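Local coordinates for secondary thiamine-phosphate synthase enzyme (PDB 2CU5), which is of uncertain cellular role but probably acts as a secondary thiamine-phosphate synthase, at residues V4-V9 and V121-V126. Sequence-based numbering, arbitrary orientation.
Sequences VVRLEV and VREVWV
Val5, Leu7 and Val9 pair with Val126, Val124 and Arg122 as hydrogen-bonded antiparallel pairs, two N-H...O=C bonds to each, and the strand axes come within 4.4 Å at 152°. Arg6 with Trp125 and Glu8 with Glu123 form the non-hydrogen-bonded pairs between them. On the face bearing Leu7 and Val126, the leucine reaches diagonally to the next hydrogen-bonded pair, Val5 with Val126, its CD1 lying 3.6 Å from Val126 CG2. Val9 CG2 meets Val124 CG2 at 4.0 Å on this same face, where Leu113 of strand 110-115 touches both valines. The Arg122 side chain leads away to a salt bridge with Glu115. The other face carries Arg6, Glu8 and Glu123 beside the indole of Trp125. There Glu123 OE1 accepts a nearly straight bond from Trp125 NE1, in the plane of the indole (2.9 Å, 165°), and a longer one from Arg6 NH1 (3.2 Å), at the edge of the guanidinium, which makes a salt bridge. The carboxylate and guanidinium planes stand almost perpendicular, 89° apart; the place of OE1, and so the exact geometry of both bonds, is less sure. An alanine at Glu123 would probably leave the Arg6 charge and the indole N-H without this shared acceptor and the guanidinium freer to turn. Strand 5-11, outermost within the chain's five-stranded sheet, is thus joined to strand 120-128 by backbone bonds, by the valine and leucine contacts on the Leu7 face and, opposite, by a carboxylate oxygen that appears to be shared by Arg6 and Trp125.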
loop_
_atom_site.group_PDB
_atom_site.type_symbol
_atom_site.label_atom_id
_atom_site.label_comp_id
_atom_site.label_asym_id
_atom_site.label_seq_id
_atom_site.Cartn_x
_atom_site.Cartn_y
_atom_site.Cartn_z
ATOM N N VAL A 4 -19.755 4.415 10.430
ATOM C CA VAL A 4 -18.624 4.963 9.691
ATOM C C VAL A 4 -18.715 6.479 9.662
ATOM O O VAL A 4 -19.728 7.041 9.240
ATOM C CB VAL A 4 -18.593 4.450 8.242
ATOM C CG1 VAL A 4 -17.370 4.997 7.528
ATOM C CG2 VAL A 4 -18.580 2.932 8.227
ATOM N N VAL A 5 -17.653 7.134 10.119
ATOM C CA VAL A 5 -17.615 8.589 10.147
ATOM C C VAL A 5 -17.076 9.129 8.834
ATOM O O VAL A 5 -16.094 8.611 8.302
ATOM C CB VAL A 5 -16.726 9.111 11.290
ATOM C CG1 VAL A 5 -16.696 10.635 11.271
ATOM C CG2 VAL A 5 -17.247 8.602 12.621
ATOM N N ARG A 6 -17.727 10.165 8.315
ATOM C CA ARG A 6 -17.304 10.778 7.066
ATOM C C ARG A 6 -16.675 12.146 7.296
ATOM O O ARG A 6 -17.358 13.110 7.647
ATOM C CB ARG A 6 -18.496 10.903 6.112
ATOM C CG ARG A 6 -18.219 11.723 4.860
ATOM C CD ARG A 6 -18.915 11.114 3.660
ATOM N NE ARG A 6 -20.318 10.825 3.929
ATOM C CZ ARG A 6 -21.052 9.961 3.234
ATOM N NH1 ARG A 6 -20.525 9.290 2.218
ATOM N NH2 ARG A 6 -22.318 9.763 3.561
ATOM N N LEU A 7 -15.362 12.217 7.117
ATOM C CA LEU A 7 -14.644 13.468 7.271
ATOM C C LEU A 7 -14.574 14.078 5.877
ATOM O O LEU A 7 -14.523 13.355 4.884
ATOM C CB LEU A 7 -13.222 13.216 7.793
ATOM C CG LEU A 7 -13.084 12.464 9.122
ATOM C CD1 LEU A 7 -11.613 12.234 9.432
ATOM C CD2 LEU A 7 -13.744 13.256 10.231
ATOM N N GLU A 8 -14.599 15.402 5.804
ATOM C CA GLU A 8 -14.516 16.093 4.521
ATOM C C GLU A 8 -13.308 17.011 4.665
ATOM O O GLU A 8 -13.277 17.887 5.523
ATOM C CB GLU A 8 -15.821 16.853 4.256
ATOM C CG GLU A 8 -17.042 15.994 4.600
ATOM C CD GLU A 8 -18.325 16.429 3.919
ATOM O OE1 GLU A 8 -18.632 17.640 3.921
ATOM O OE2 GLU A 8 -19.039 15.545 3.391
ATOM N N VAL A 9 -12.308 16.786 3.820
ATOM C CA VAL A 9 -11.052 17.518 3.894
ATOM C C VAL A 9 -10.711 18.413 2.710
ATOM O O VAL A 9 -10.582 17.937 1.587
ATOM C CB VAL A 9 -9.883 16.512 4.077
ATOM C CG1 VAL A 9 -8.598 17.244 4.391
ATOM C CG2 VAL A 9 -10.221 15.521 5.185
ATOM N N VAL A 121 -12.552 18.987 -2.097
ATOM C CA VAL A 121 -12.979 18.728 -0.733
ATOM C C VAL A 121 -13.182 17.225 -0.805
ATOM O O VAL A 121 -14.185 16.739 -1.329
ATOM C CB VAL A 121 -14.299 19.420 -0.354
ATOM C CG1 VAL A 121 -14.712 18.983 1.042
ATOM C CG2 VAL A 121 -14.118 20.928 -0.365
ATOM N N ARG A 122 -12.185 16.499 -0.324
ATOM C CA ARG A 122 -12.189 15.045 -0.351
ATOM C C ARG A 122 -12.898 14.451 0.848
ATOM O O ARG A 122 -13.092 15.117 1.856
ATOM C CB ARG A 122 -10.754 14.527 -0.357
ATOM C CG ARG A 122 -9.925 14.999 -1.528
ATOM C CD ARG A 122 -10.436 14.379 -2.813
ATOM N NE ARG A 122 -9.415 14.416 -3.852
ATOM C CZ ARG A 122 -9.529 13.828 -5.037
ATOM N NH1 ARG A 122 -8.536 13.918 -5.912
ATOM N NH2 ARG A 122 -10.628 13.154 -5.347
ATOM N N GLU A 123 -13.273 13.185 0.715
ATOM C CA GLU A 123 -13.918 12.450 1.793
ATOM C C GLU A 123 -12.909 11.446 2.333
ATOM O O GLU A 123 -12.112 10.886 1.582
ATOM C CB GLU A 123 -15.134 11.674 1.281
ATOM C CG GLU A 123 -16.410 12.481 1.142
ATOM C CD GLU A 123 -17.595 11.608 0.764
ATOM O OE1 GLU A 123 -17.706 10.487 1.305
ATOM O OE2 GLU A 123 -18.423 12.042 -0.068
ATOM N N VAL A 124 -12.938 11.242 3.641
ATOM C CA VAL A 124 -12.086 10.266 4.289
ATOM C C VAL A 124 -13.011 9.541 5.257
ATOM O O VAL A 124 -13.604 10.165 6.137
ATOM C CB VAL A 124 -10.937 10.922 5.076
ATOM C CG1 VAL A 124 -10.167 9.853 5.837
ATOM C CG2 VAL A 124 -10.000 11.665 4.122
ATOM N N TRP A 125 -13.159 8.236 5.073
ATOM C CA TRP A 125 -14.024 7.451 5.946
ATOM C C TRP A 125 -13.229 6.879 7.108
ATOM O O TRP A 125 -12.095 6.431 6.937
ATOM C CB TRP A 125 -14.686 6.322 5.162
ATOM C CG TRP A 125 -15.525 6.802 4.016
ATOM C CD1 TRP A 125 -16.000 8.070 3.817
ATOM C CD2 TRP A 125 -16.017 6.013 2.927
ATOM N NE1 TRP A 125 -16.760 8.116 2.671
ATOM C CE2 TRP A 125 -16.788 6.867 2.106
ATOM C CE3 TRP A 125 -15.883 4.664 2.565
ATOM C CZ2 TRP A 125 -17.424 6.418 0.942
ATOM C CZ3 TRP A 125 -16.514 4.217 1.408
ATOM C CH2 TRP A 125 -17.277 5.094 0.611
ATOM N N VAL A 126 -13.830 6.896 8.294
ATOM C CA VAL A 126 -13.168 6.399 9.487
ATOM C C VAL A 126 -14.026 5.322 10.135
ATOM O O VAL A 126 -15.196 5.546 10.434
ATOM C CB VAL A 126 -12.940 7.532 10.506
ATOM C CG1 VAL A 126 -12.125 7.017 11.680
ATOM C CG2 VAL A 126 -12.244 8.712 9.836
#